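Local coordinates for aminotransferase, class V family protein (Trichomonas vaginalis, PDB 5F8V) that probably catalyses the pyridoxal-phosphate-dependent, reversible transfer of an amino group between O-phosphoserine and 2-oxoglutarate in serine biosynthesis, at residues 107-112 and 120-125; 134-139 and 297-302; 289-294 and 363-368; 307-312 and 318-323. One frame throughout, in Å; residues are numbered along the deposited sequence.

Interaction 1 of 4, residues 107-112 and 120-125; sequences KAFDEC and VTVNSV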
loop_
_atom_site.group_PDB
_atom_site.type_symbol
_atom_site.label_atom_id
_atom_site.label_comp_id
_atom_site.label_asym_id
_atom_site.label_seq_id
_atom_site.Cartn_x
_atom_site.Cartn_y
_atom_site.Cartn_z
ATOM N N LYS A 107 1.043 -13.523 15.898
ATOM C CA LYS A 107 0.599 -12.145 15.629
ATOM C C LYS A 107 -0.815 -12.096 15.044
ATOM O O LYS A 107 -1.617 -11.249 15.428
ATOM C CB LYS A 107 1.560 -11.395 14.690
ATOM C CG LYS A 107 2.910 -10.956 15.267
ATOM C CD LYS A 107 2.851 -10.354 16.666
ATOM C CE LYS A 107 2.060 -9.049 16.735
ATOM N NZ LYS A 107 1.321 -8.912 18.030
ATOM N N ALA A 108 -1.122 -12.996 14.123
ATOM C CA ALA A 108 -2.466 -13.032 13.516
ATOM C C ALA A 108 -3.528 -13.389 14.561
ATOM O O ALA A 108 -4.587 -12.754 14.641
ATOM C CB ALA A 108 -2.492 -14.011 12.353
ATOM N N PHE A 109 -3.215 -14.398 15.373
ATOM C CA PHE A 109 -4.047 -14.783 16.505
ATOM C C PHE A 109 -4.290 -13.606 17.446
ATOM O O PHE A 109 -5.439 -13.352 17.823
ATOM C CB PHE A 109 -3.411 -15.969 17.241
ATOM C CG PHE A 109 -3.994 -16.252 18.603
ATOM C CD1 PHE A 109 -3.288 -15.922 19.757
ATOM C CD2 PHE A 109 -5.229 -16.886 18.732
ATOM C CE1 PHE A 109 -3.810 -16.208 21.019
ATOM C CE2 PHE A 109 -5.762 -17.165 19.990
ATOM C CZ PHE A 109 -5.049 -16.827 21.135
ATOM N N ASP A 110 -3.225 -12.880 17.799
ATOM C CA ASP A 110 -3.329 -11.769 18.758
ATOM C C ASP A 110 -4.192 -10.614 18.235
ATOM O O ASP A 110 -4.900 -9.971 19.016
ATOM C CB ASP A 110 -1.943 -11.230 19.138
ATOM C CG ASP A 110 -1.123 -12.206 19.984
ATOM O OD1 ASP A 110 -1.688 -13.090 20.661
ATOM O OD2 ASP A 110 0.113 -12.079 19.977
ATOM N N GLU A 111 -4.128 -10.341 16.932
ATOM C CA GLU A 111 -4.953 -9.283 16.348
ATOM C C GLU A 111 -6.444 -9.641 16.389
ATOM O O GLU A 111 -7.271 -8.798 16.745
ATOM C CB GLU A 111 -4.471 -8.924 14.930
ATOM C CG GLU A 111 -5.348 -7.961 14.125
ATOM C CD GLU A 111 -5.488 -6.564 14.717
ATOM O OE1 GLU A 111 -5.009 -6.284 15.836
ATOM O OE2 GLU A 111 -6.099 -5.714 14.044
ATOM N N CYS A 112 -6.777 -10.885 16.054
ATOM C CA CYS A 112 -8.161 -11.365 16.171
ATOM C C CYS A 112 -8.656 -11.321 17.639
ATOM O O CYS A 112 -9.770 -10.872 17.908
ATOM C CB CYS A 112 -8.303 -12.772 15.602
ATOM S SG CYS A 112 -10.027 -13.304 15.406
ATOM N N VAL A 120 -17.516 -14.452 19.950
ATOM C CA VAL A 120 -16.627 -15.304 19.164
ATOM C C VAL A 120 -15.473 -15.768 20.035
ATOM O O VAL A 120 -14.719 -14.945 20.561
ATOM C CB VAL A 120 -16.078 -14.601 17.905
ATOM C CG1 VAL A 120 -15.229 -15.560 17.087
ATOM C CG2 VAL A 120 -17.220 -14.057 17.047
ATOM N N THR A 121 -15.348 -17.086 20.183
ATOM C CA THR A 121 -14.229 -17.692 20.899
ATOM C C THR A 121 -13.005 -17.708 19.973
ATOM O O THR A 121 -13.022 -18.376 18.949
ATOM C CB THR A 121 -14.571 -19.128 21.360
ATOM O OG1 THR A 121 -15.745 -19.103 22.188
ATOM C CG2 THR A 121 -13.426 -19.749 22.153
ATOM N N VAL A 122 -11.964 -16.960 20.333
ATOM C CA VAL A 122 -10.704 -16.959 19.592
ATOM C C VAL A 122 -9.779 -17.998 20.226
ATOM O O VAL A 122 -9.148 -17.744 21.249
ATOM C CB VAL A 122 -10.041 -15.571 19.592
ATOM C CG1 VAL A 122 -8.815 -15.564 18.677
ATOM C CG2 VAL A 122 -11.045 -14.497 19.168
ATOM N N ASN A 123 -9.709 -19.169 19.600
ATOM C CA ASN A 123 -9.064 -20.330 20.180
ATOM C C ASN A 123 -7.689 -20.581 19.566
ATOM O O ASN A 123 -7.559 -20.665 18.346
ATOM C CB ASN A 123 -9.958 -21.554 19.979
ATOM C CG ASN A 123 -9.400 -22.800 20.638
ATOM O OD1 ASN A 123 -8.978 -22.762 21.791
ATOM N ND2 ASN A 123 -9.386 -23.909 19.905
ATOM N N SER A 124 -6.673 -20.679 20.422
ATOM C CA SER A 124 -5.357 -21.160 20.021
ATOM C C SER A 124 -5.355 -22.694 20.092
ATOM O O SER A 124 -5.550 -23.261 21.165
ATOM C CB SER A 124 -4.273 -20.581 20.925
ATOM O OG SER A 124 -2.995 -21.044 20.526
ATOM N N VAL A 125 -5.117 -23.332 18.947
ATOM C CA VAL A 125 -5.319 -24.782 18.736
ATOM C C VAL A 125 -4.320 -25.683 19.479
ATOM O O VAL A 125 -4.702 -26.758 19.980
ATOM C CB VAL A 125 -5.290 -25.099 17.210
ATOM C CG1 VAL A 125 -5.093 -26.575 16.918
ATOM C CG2 VAL A 125 -6.568 -24.608 16.545
#
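Phe109 and Cys112 on the helix meet Val122 and Ser124 on a strand that runs nearly antiparallel to it, the two short axes 160° apart and 9.0 Å from each other at their closest. This spacing is filled mainly by side chains, with the strand backbone also meeting the phenyl ring. Phe109 and Cys112, one helical turn apart, both point toward the strand, and both carry their outer group trans to the main-chain nitrogen (chi1 166° for Phe109), which throws ring and sulfur out from the helix surface. The far rim of the Phe109 ring does most of the touching. Its CE2 lies 3.7 Å from Val122 CG1 and equally near Val122 O, the carbonyl oxygen standing at the ring edge close to its plane. Ser124 comes from another direction: its CB rests over one face, 4.2 Å from the ring centroid, a CH-pi contact made by a polar residue's methylene. Val122 CG1 lies against the phenyl ring and also borders Cys112, while CG2 reaches Cys112 SG at 4.1 Å. Cys112 also touches Val96 and Tyr98 of strand 95-98, to which strand 121-124 is hydrogen-bonded. Strand 95-98, helix 103-115 and strand 121-124 thus form a beta-alpha-beta crossover, here with the helix packed against the large mixed sheet of a class-V aminotransferase where strand 121-124 is outermost within the chain.

Interaction 2 of 4, residues 134-139 and 297-302; sequences VEVPAR and PEWRSR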
loop_
_atom_site.group_PDB
_atom_site.type_symbol
_atom_site.label_atom_id
_atom_site.label_comp_id
_atom_site.label_asym_id
_atom_site.label_seq_id
_atom_site.Cartn_x
_atom_site.Cartn_y
_atom_site.Cartn_z
ATOM N N VAL A 134 10.734 -26.641 17.701
ATOM C CA VAL A 134 11.495 -27.512 16.800
ATOM C C VAL A 134 10.601 -28.199 15.761
ATOM O O VAL A 134 11.098 -28.927 14.903
ATOM C CB VAL A 134 12.299 -28.586 17.582
ATOM C CG1 VAL A 134 13.161 -27.927 18.657
ATOM C CG2 VAL A 134 11.388 -29.652 18.193
ATOM N N GLU A 135 9.291 -27.958 15.842
ATOM C CA GLU A 135 8.315 -28.658 15.019
ATOM C C GLU A 135 6.964 -27.955 15.117
ATOM O O GLU A 135 6.760 -27.104 15.987
ATOM C CB GLU A 135 8.180 -30.130 15.480
ATOM C CG GLU A 135 7.733 -30.302 16.936
ATOM C CD GLU A 135 7.749 -31.748 17.434
ATOM O OE1 GLU A 135 7.848 -32.696 16.620
ATOM O OE2 GLU A 135 7.657 -31.940 18.664
ATOM N N VAL A 136 6.056 -28.308 14.212
ATOM C CA VAL A 136 4.637 -28.024 14.385
ATOM C C VAL A 136 4.110 -29.081 15.366
ATOM O O VAL A 136 4.398 -30.270 15.188
ATOM C CB VAL A 136 3.870 -28.118 13.054
ATOM C CG1 VAL A 136 2.362 -27.998 13.268
ATOM C CG2 VAL A 136 4.373 -27.049 12.093
ATOM N N PRO A 137 3.349 -28.665 16.404
ATOM C CA PRO A 137 2.803 -29.656 17.342
ATOM C C PRO A 137 1.968 -30.716 16.637
ATOM O O PRO A 137 1.314 -30.416 15.629
ATOM C CB PRO A 137 1.935 -28.811 18.274
ATOM C CG PRO A 137 2.560 -27.462 18.234
ATOM C CD PRO A 137 3.003 -27.290 16.819
ATOM N N ALA A 138 2.023 -31.942 17.156
ATOM C CA ALA A 138 1.412 -33.103 16.515
ATOM C C ALA A 138 -0.094 -32.904 16.323
ATOM O O ALA A 138 -0.772 -32.374 17.209
ATOM C CB ALA A 138 1.679 -34.355 17.335
ATOM N N ARG A 139 -0.586 -33.307 15.151
ATOM C CA ARG A 139 -1.990 -33.134 14.752
ATOM C C ARG A 139 -2.994 -33.613 15.812
ATOM O O ARG A 139 -3.993 -32.944 16.073
ATOM C CB ARG A 139 -2.243 -33.849 13.410
ATOM C CG ARG A 139 -3.682 -33.840 12.893
ATOM C CD ARG A 139 -4.209 -32.429 12.717
ATOM N NE ARG A 139 -5.621 -32.384 12.325
ATOM C CZ ARG A 139 -6.662 -32.467 13.162
ATOM N NH1 ARG A 139 -6.495 -32.619 14.481
ATOM N NH2 ARG A 139 -7.901 -32.411 12.672
ATOM N N PRO A 297 13.764 -32.243 10.334
ATOM C CA PRO A 297 13.882 -32.190 8.865
ATOM C C PRO A 297 12.541 -32.106 8.122
ATOM O O PRO A 297 12.441 -31.416 7.104
ATOM C CB PRO A 297 14.633 -33.489 8.512
ATOM C CG PRO A 297 14.481 -34.372 9.710
ATOM C CD PRO A 297 14.412 -33.452 10.885
ATOM N N GLU A 298 11.525 -32.787 8.643
ATOM C CA GLU A 298 10.176 -32.735 8.071
ATOM C C GLU A 298 9.494 -31.352 8.167
ATOM O O GLU A 298 8.554 -31.082 7.420
ATOM C CB GLU A 298 9.283 -33.836 8.672
ATOM C CG GLU A 298 8.894 -33.657 10.141
ATOM C CD GLU A 298 9.768 -34.422 11.129
ATOM O OE1 GLU A 298 9.223 -34.769 12.203
ATOM O OE2 GLU A 298 10.977 -34.667 10.848
ATOM N N TRP A 299 9.962 -30.490 9.076
ATOM C CA TRP A 299 9.442 -29.116 9.227
ATOM C C TRP A 299 10.409 -27.989 8.787
ATOM O O TRP A 299 10.081 -26.805 8.935
ATOM C CB TRP A 299 9.047 -28.889 10.684
ATOM C CG TRP A 299 8.029 -29.859 11.190
ATOM C CD1 TRP A 299 8.204 -30.795 12.173
ATOM C CD2 TRP A 299 6.677 -29.991 10.743
ATOM N NE1 TRP A 299 7.042 -31.501 12.364
ATOM C CE2 TRP A 299 6.086 -31.028 11.502
ATOM C CE3 TRP A 299 5.904 -29.332 9.778
ATOM C CZ2 TRP A 299 4.753 -31.430 11.318
ATOM C CZ3 TRP A 299 4.569 -29.728 9.598
ATOM C CH2 TRP A 299 4.012 -30.774 10.366
ATOM N N ARG A 300 11.569 -28.334 8.230
ATOM C CA ARG A 300 12.555 -27.319 7.848
ATOM C C ARG A 300 12.113 -26.505 6.632
ATOM O O ARG A 300 11.774 -27.062 5.591
ATOM C CB ARG A 300 13.930 -27.936 7.596
ATOM C CG ARG A 300 14.727 -28.146 8.868
ATOM C CD ARG A 300 16.085 -28.774 8.593
ATOM N NE ARG A 300 17.001 -28.596 9.726
ATOM C CZ ARG A 300 18.235 -29.091 9.787
ATOM N NH1 ARG A 300 18.730 -29.822 8.792
ATOM N NH2 ARG A 300 18.986 -28.857 10.861
ATOM N N SER A 301 12.124 -25.183 6.791
ATOM C CA SER A 301 11.779 -24.259 5.728
ATOM C C SER A 301 12.802 -24.289 4.598
ATOM O O SER A 301 14.012 -24.386 4.843
ATOM C CB SER A 301 11.666 -22.844 6.289
ATOM O OG SER A 301 11.416 -21.878 5.288
ATOM N N ARG A 302 12.297 -24.219 3.363
ATOM C CA ARG A 302 13.143 -24.026 2.195
ATOM C C ARG A 302 13.519 -22.556 2.032
ATOM O O ARG A 302 14.473 -22.257 1.334
ATOM C CB ARG A 302 12.443 -24.483 0.907
ATOM C CG ARG A 302 12.039 -25.955 0.862
ATOM C CD ARG A 302 10.928 -26.222 -0.156
ATOM N NE ARG A 302 9.804 -25.315 0.079
ATOM C CZ ARG A 302 9.342 -24.391 -0.765
ATOM N NH1 ARG A 302 9.817 -24.268 -2.004
ATOM N NH2 ARG A 302 8.348 -23.592 -0.366
#
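Val136 sits over one face of the Trp299 indole, and nearly every contact between these two loops is made on that face. Val136 CB stands 3.7 Å from the centroid of the six-membered ring and only 7° off its normal, a CH-pi contact almost centred on that ring, though toward the rim of the indole as a whole. The side chains cross at about a right angle. Of the two valine branches it is CG2 that settles on the ring, 3.6 Å from Trp299 CE3; it is placed there by a chi1 of 173°, which sends CG1 trans to the main-chain nitrogen and leaves CG2 beside it. The pyrrole end is met by the preceding residue, Glu135, whose CB comes within 3.4 Å of Trp299 CD1. Between the two, the backbone passes over the same face, Val136 N being 3.8 Å from Trp299 CE2. Glu298 CG sits 3.5 Å above the opposite face, so the indole is held between this methylene and Val136 with the Glu135-Val136 backbone. The carboxylate of Glu135 turns elsewhere, to a salt bridge with Lys296. Val136 also packs on Ile162 of strand 162-163 and on Phe164, and Trp299 makes a backbone hydrogen bond with Glu163. The contact therefore joins the loop between strands 121-124 and 148-154 to the one leading from helix 267-286 into strand 304-307, with strand 162-163 alongside.

Interaction 3 of 4, residues 289-294 and 363-368; sequences PNFVNR and QAMKEW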
loop_
_atom_site.group_PDB
_atom_site.type_symbol
_atom_site.label_atom_id
_atom_site.label_comp_id
_atom_site.label_asym_id
_atom_site.label_seq_id
_atom_site.Cartn_x
_atom_site.Cartn_y
_atom_site.Cartn_z
ATOM N N PRO A 289 30.591 -28.144 13.125
ATOM C CA PRO A 289 30.390 -28.021 14.588
ATOM C C PRO A 289 30.137 -26.596 15.116
ATOM O O PRO A 289 29.630 -26.450 16.226
ATOM C CB PRO A 289 31.703 -28.573 15.170
ATOM C CG PRO A 289 32.713 -28.341 14.101
ATOM C CD PRO A 289 31.966 -28.583 12.811
ATOM N N ASN A 290 30.469 -25.565 14.340
ATOM C CA ASN A 290 30.222 -24.179 14.765
ATOM C C ASN A 290 28.781 -23.681 14.627
ATOM O O ASN A 290 28.448 -22.616 15.163
ATOM C CB ASN A 290 31.154 -23.237 14.011
ATOM C CG ASN A 290 32.611 -23.521 14.306
ATOM O OD1 ASN A 290 33.050 -23.385 15.451
ATOM N ND2 ASN A 290 33.368 -23.931 13.287
ATOM N N PHE A 291 27.939 -24.432 13.910
ATOM C CA PHE A 291 26.559 -24.019 13.641
ATOM C C PHE A 291 25.558 -25.148 13.934
ATOM O O PHE A 291 25.853 -26.329 13.723
ATOM C CB PHE A 291 26.414 -23.549 12.182
ATOM C CG PHE A 291 27.410 -22.491 11.773
ATOM C CD1 PHE A 291 27.262 -21.172 12.190
ATOM C CD2 PHE A 291 28.494 -22.812 10.964
ATOM C CE1 PHE A 291 28.174 -20.195 11.813
ATOM C CE2 PHE A 291 29.409 -21.832 10.577
ATOM C CZ PHE A 291 29.248 -20.528 11.002
ATOM N N VAL A 292 24.379 -24.764 14.417
ATOM C CA VAL A 292 23.285 -25.704 14.700
ATOM C C VAL A 292 21.932 -25.138 14.268
ATOM O O VAL A 292 21.697 -23.932 14.363
ATOM C CB VAL A 292 23.197 -26.051 16.211
ATOM C CG1 VAL A 292 24.489 -26.699 16.691
ATOM C CG2 VAL A 292 22.859 -24.823 17.061
ATOM N N ASN A 293 21.057 -26.023 13.794
ATOM C CA ASN A 293 19.649 -25.716 13.551
ATOM C C ASN A 293 18.856 -26.873 14.134
ATOM O O ASN A 293 19.151 -28.028 13.835
ATOM C CB ASN A 293 19.366 -25.552 12.049
ATOM C CG ASN A 293 17.868 -25.573 11.711
ATOM O OD1 ASN A 293 17.198 -26.598 11.861
ATOM N ND2 ASN A 293 17.349 -24.452 11.219
ATOM N N ARG A 294 17.841 -26.543 14.932
ATOM C CA ARG A 294 17.081 -27.519 15.738
ATOM C C ARG A 294 15.821 -28.056 15.066
ATOM O O ARG A 294 15.208 -28.985 15.582
ATOM C CB ARG A 294 16.637 -26.884 17.071
ATOM C CG ARG A 294 17.579 -27.112 18.233
ATOM C CD ARG A 294 16.971 -26.580 19.521
ATOM N NE ARG A 294 17.981 -26.299 20.539
ATOM C CZ ARG A 294 17.743 -25.698 21.705
ATOM N NH1 ARG A 294 16.516 -25.308 22.042
ATOM N NH2 ARG A 294 18.753 -25.481 22.546
ATOM N N GLN A 363 30.684 -21.253 1.446
ATOM C CA GLN A 363 32.131 -21.045 1.558
ATOM C C GLN A 363 32.503 -20.260 2.815
ATOM O O GLN A 363 33.449 -20.632 3.515
ATOM C CB GLN A 363 32.706 -20.349 0.314
ATOM C CG GLN A 363 32.799 -21.233 -0.923
ATOM C CD GLN A 363 33.533 -22.543 -0.672
ATOM O OE1 GLN A 363 32.937 -23.625 -0.727
ATOM N NE2 GLN A 363 34.809 -22.449 -0.336
ATOM N N ALA A 364 31.762 -19.194 3.107
ATOM C CA ALA A 364 32.001 -18.407 4.315
ATOM C C ALA A 364 31.861 -19.271 5.567
ATOM O O ALA A 364 32.710 -19.222 6.462
ATOM C CB ALA A 364 31.066 -17.210 4.376
ATOM N N MET A 365 30.813 -20.090 5.603
ATOM C CA MET A 365 30.549 -20.955 6.748
ATOM C C MET A 365 31.643 -22.011 6.926
ATOM O O MET A 365 32.011 -22.329 8.056
ATOM C CB MET A 365 29.162 -21.609 6.618
ATOM C CG MET A 365 28.023 -20.608 6.737
ATOM S SD MET A 365 26.388 -21.244 6.295
ATOM C CE MET A 365 26.214 -22.529 7.533
ATOM N N LYS A 366 32.164 -22.529 5.812
ATOM C CA LYS A 366 33.254 -23.509 5.825
ATOM C C LYS A 366 34.581 -22.875 6.263
ATOM O O LYS A 366 35.373 -23.517 6.939
ATOM C CB LYS A 366 33.414 -24.143 4.436
ATOM C CG LYS A 366 34.379 -25.318 4.339
ATOM C CD LYS A 366 33.780 -26.591 4.921
ATOM C CE LYS A 366 34.800 -27.726 4.922
ATOM N NZ LYS A 366 34.276 -28.939 5.610
ATOM N N GLU A 367 34.810 -21.621 5.883
ATOM C CA GLU A 367 36.074 -20.925 6.189
ATOM C C GLU A 367 36.105 -20.215 7.545
ATOM O O GLU A 367 37.177 -19.835 8.011
ATOM C CB GLU A 367 36.403 -19.938 5.067
ATOM C CG GLU A 367 36.857 -20.638 3.791
ATOM C CD GLU A 367 36.622 -19.842 2.517
ATOM O OE1 GLU A 367 36.127 -18.693 2.573
ATOM O OE2 GLU A 367 36.943 -20.382 1.435
ATOM N N TRP A 368 34.939 -20.023 8.163
ATOM C CA TRP A 368 34.843 -19.428 9.488
ATOM C C TRP A 368 35.780 -20.179 10.468
ATOM O O TRP A 368 35.642 -21.388 10.630
ATOM C CB TRP A 368 33.382 -19.462 9.956
ATOM C CG TRP A 368 33.157 -19.102 11.387
ATOM C CD1 TRP A 368 32.654 -19.907 12.351
ATOM C CD2 TRP A 368 33.421 -17.841 12.009
ATOM N NE1 TRP A 368 32.586 -19.234 13.545
ATOM C CE2 TRP A 368 33.048 -17.957 13.360
ATOM C CE3 TRP A 368 33.923 -16.620 11.550
ATOM C CZ2 TRP A 368 33.176 -16.901 14.268
ATOM C CZ3 TRP A 368 34.057 -15.572 12.452
ATOM C CH2 TRP A 368 33.680 -15.719 13.794
HETATM O O HOH W 1 33.671 -23.295 10.192
#
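A single ordered water binds the C-terminal end of the helix to the loop containing Asn290. It donates to two main-chain carbonyls, Trp368 O at 2.8 Å and Met365 O at 2.9 Å, and accepts a weak bond from Asn290 ND2 at 3.2 Å. Trp368 is the first residue to leave helical geometry, so the water serves a carbonyl in the last turn and one just beyond it. Asn290 OD1 is taken by the backbone nitrogen of Phe371. Beside this polar point the contact becomes apolar. Phe291 pushes its outer ring edge between Met365 and Trp368: CZ meets Trp368 CD1 at 3.7 Å, while CE2 has Met365 O in the ring plane at its edge. The phenyl and pyrrole planes are inclined at 41°, an oblique pairing that is neither a stack nor a T-shape. Met365 bends at its thioether, chi3 62°, which brings the methyl CE over a face of the Phe291 ring, 4.1 Å from CD2; its sulfur lies farther off in a Met-aromatic contact, SD being 5.5 Å from the ring centroid. Asn290 approaches Trp368 from the edge of the indole, its CB 4.0 Å from CD1, with the amide turned almost perpendicular to the ring. Phe324 of helix 318-329 touches both aromatic rings and Met365, extending the cluster. The chemistry thus has two parts: a mainly dispersive aromatic and sulfur core, and a water that meets two carbonyls at the helix end and links them, through a weak bond, to the Asn290 side chain.

Interaction 4 of 4, residues 307-312 and 318-323; sequences FFRPDG and LDADAK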
loop_
_atom_site.group_PDB
_atom_site.type_symbol
_atom_site.label_atom_id
_atom_site.label_comp_id
_atom_site.label_asym_id
_atom_site.label_seq_id
_atom_site.Cartn_x
_atom_site.Cartn_y
_atom_site.Cartn_z
ATOM N N PHE A 307 20.029 -20.381 11.955
ATOM C CA PHE A 307 21.071 -21.203 12.561
ATOM C C PHE A 307 21.827 -20.376 13.587
ATOM O O PHE A 307 21.811 -19.149 13.550
ATOM C CB PHE A 307 22.005 -21.831 11.513
ATOM C CG PHE A 307 22.717 -20.844 10.621
ATOM C CD1 PHE A 307 22.080 -20.292 9.514
ATOM C CD2 PHE A 307 24.052 -20.517 10.847
ATOM C CE1 PHE A 307 22.745 -19.414 8.673
ATOM C CE2 PHE A 307 24.725 -19.632 10.014
ATOM C CZ PHE A 307 24.077 -19.084 8.920
ATOM N N PHE A 308 22.454 -21.067 14.525
ATOM C CA PHE A 308 23.011 -20.435 15.707
ATOM C C PHE A 308 24.395 -20.952 16.025
ATOM O O PHE A 308 24.810 -22.005 15.549
ATOM C CB PHE A 308 22.094 -20.693 16.901
ATOM C CG PHE A 308 20.734 -20.094 16.754
ATOM C CD1 PHE A 308 20.451 -18.846 17.290
ATOM C CD2 PHE A 308 19.730 -20.781 16.087
ATOM C CE1 PHE A 308 19.189 -18.286 17.151
ATOM C CE2 PHE A 308 18.472 -20.225 15.936
ATOM C CZ PHE A 308 18.200 -18.975 16.468
ATOM N N ARG A 309 25.088 -20.201 16.874
ATOM C CA ARG A 309 26.266 -20.712 17.573
ATOM C C ARG A 309 25.808 -21.974 18.311
ATOM O O ARG A 309 24.620 -22.090 18.622
ATOM C CB ARG A 309 26.782 -19.691 18.593
ATOM C CG ARG A 309 27.383 -18.434 17.995
ATOM C CD ARG A 309 27.707 -17.372 19.039
ATOM N NE ARG A 309 26.533 -17.028 19.851
ATOM C CZ ARG A 309 26.262 -17.501 21.074
ATOM N NH1 ARG A 309 27.083 -18.351 21.699
ATOM N NH2 ARG A 309 25.139 -17.127 21.680
ATOM N N PRO A 310 26.733 -22.909 18.611
ATOM C CA PRO A 310 26.348 -24.211 19.191
ATOM C C PRO A 310 25.368 -24.173 20.384
ATOM O O PRO A 310 24.512 -25.062 20.502
ATOM C CB PRO A 310 27.696 -24.806 19.616
ATOM C CG PRO A 310 28.671 -24.200 18.677
ATOM C CD PRO A 310 28.200 -22.787 18.509
ATOM N N ASP A 311 25.483 -23.148 21.230
ATOM C CA ASP A 311 24.596 -22.953 22.386
ATOM C C ASP A 311 23.692 -21.719 22.242
ATOM O O ASP A 311 23.169 -21.200 23.232
ATOM C CB ASP A 311 25.429 -22.878 23.688
ATOM C CG ASP A 311 26.545 -21.823 23.638
ATOM O OD1 ASP A 311 26.430 -20.841 22.867
ATOM O OD2 ASP A 311 27.550 -21.985 24.373
ATOM N N GLY A 312 23.476 -21.272 21.005
ATOM C CA GLY A 312 22.837 -19.977 20.750
ATOM C C GLY A 312 21.330 -19.903 20.937
ATOM O O GLY A 312 20.773 -18.802 21.003
ATOM N N LEU A 318 25.224 -11.484 21.711
ATOM C CA LEU A 318 25.151 -10.672 20.495
ATOM C C LEU A 318 26.536 -10.283 19.976
ATOM O O LEU A 318 26.704 -10.045 18.775
ATOM C CB LEU A 318 24.304 -9.407 20.716
ATOM C CG LEU A 318 22.785 -9.611 20.868
ATOM C CD1 LEU A 318 22.400 -10.077 22.265
ATOM C CD2 LEU A 318 22.043 -8.328 20.520
ATOM N N ASP A 319 27.511 -10.201 20.884
ATOM C CA ASP A 319 28.901 -9.930 20.513
ATOM C C ASP A 319 29.518 -11.090 19.740
ATOM O O ASP A 319 30.179 -10.869 18.730
ATOM C CB ASP A 319 29.752 -9.638 21.753
ATOM C CG ASP A 319 29.357 -8.351 22.445
ATOM O OD1 ASP A 319 29.190 -7.325 21.757
ATOM O OD2 ASP A 319 29.228 -8.360 23.683
ATOM N N ALA A 320 29.299 -12.319 20.216
ATOM C CA ALA A 320 29.765 -13.526 19.516
ATOM C C ALA A 320 29.058 -13.717 18.169
ATOM O O ALA A 320 29.694 -14.102 17.183
ATOM C CB ALA A 320 29.585 -14.761 20.384
ATOM N N ASP A 321 27.748 -13.456 18.139
ATOM C CA ASP A 321 26.982 -13.414 16.886
ATOM C C ASP A 321 27.582 -12.385 15.917
ATOM O O ASP A 321 27.783 -12.679 14.737
ATOM C CB ASP A 321 25.519 -13.012 17.138
ATOM C CG ASP A 321 24.696 -14.087 17.846
ATOM O OD1 ASP A 321 25.187 -15.195 18.157
ATOM O OD2 ASP A 321 23.509 -13.793 18.093
ATOM N N ALA A 322 27.860 -11.182 16.427
ATOM C CA ALA A 322 28.386 -10.083 15.613
ATOM C C ALA A 322 29.673 -10.430 14.857
ATOM O O ALA A 322 29.895 -9.902 13.772
ATOM C CB ALA A 322 28.595 -8.829 16.459
ATOM N N LYS A 323 30.502 -11.309 15.420
ATOM C CA LYS A 323 31.755 -11.723 14.771
ATOM C C LYS A 323 31.524 -12.462 13.447
ATOM O O LYS A 323 32.139 -12.115 12.442
ATOM C CB LYS A 323 32.611 -12.591 15.697
ATOM C CG LYS A 323 33.351 -11.836 16.789
ATOM C CD LYS A 323 34.068 -12.820 17.707
ATOM C CE LYS A 323 35.101 -12.131 18.583
ATOM N NZ LYS A 323 34.479 -11.110 19.472
HETATM O O HOH W 2 23.672 -17.626 17.887
#
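Arg309 and Asp321 are the hub of a salt-bridge network that ties a type I beta turn, Arg309 to Gly312, to the first turns of helix 318-329. Arg309 NE donates to Asp321 OD1 at 2.8 Å with an N-H...O angle of 156°; OD1 lies within 1° of the guanidinium plane and is approached nearly along its C-O bond. The bend at chi3 (-55°) in the arginine chain brings NE round to face the helix. The remaining nitrogens have other partners: NH2 bonds the carbonyl oxygen of Asn315, and NH1 makes a salt bridge to Asp311 OD1 within the turn, although as a hydrogen bond this is weak. On the aspartate, OD2 accepts from the backbone nitrogen of Gly344. Asp321 OD1 accepts a second hydrogen bond, from a water 2.9 Å away, which in turn accepts from Arg309 N. The same arginine is therefore held to the same carboxylate oxygen twice, directly through its side chain and through water from its backbone. With both residues buried, such paired charges probably stabilise one another. The turn is closed by Gly312 N to Arg309 O, and against the aliphatic part of the arginine rests the methyl of Ala320, CB to Arg309 CD 3.5 Å.

Interactions 3 and 4 form one continuous region, their centres 11 Å apart. Residues 289-294 and 307-312 lie side by side, Phe308 N bonding Val292 O at 3.0 Å, and Phe291 CD1 packs on Phe307 CD2 at 3.5 Å. Interaction 2 joins this region through the same loop, since Arg300 NE is probably hydrogen-bonded to Asn293 OD1 at 2.9 Å and Val134 packs on Arg294. Interaction 1 stands apart on the large sheet, its centre 21 Å from that of interaction 2 and their nearest atoms about 7 Å apart. The cofactor-bearing Lys202, present as its pyridoxal-phosphate adduct, belongs to none of the eight segments.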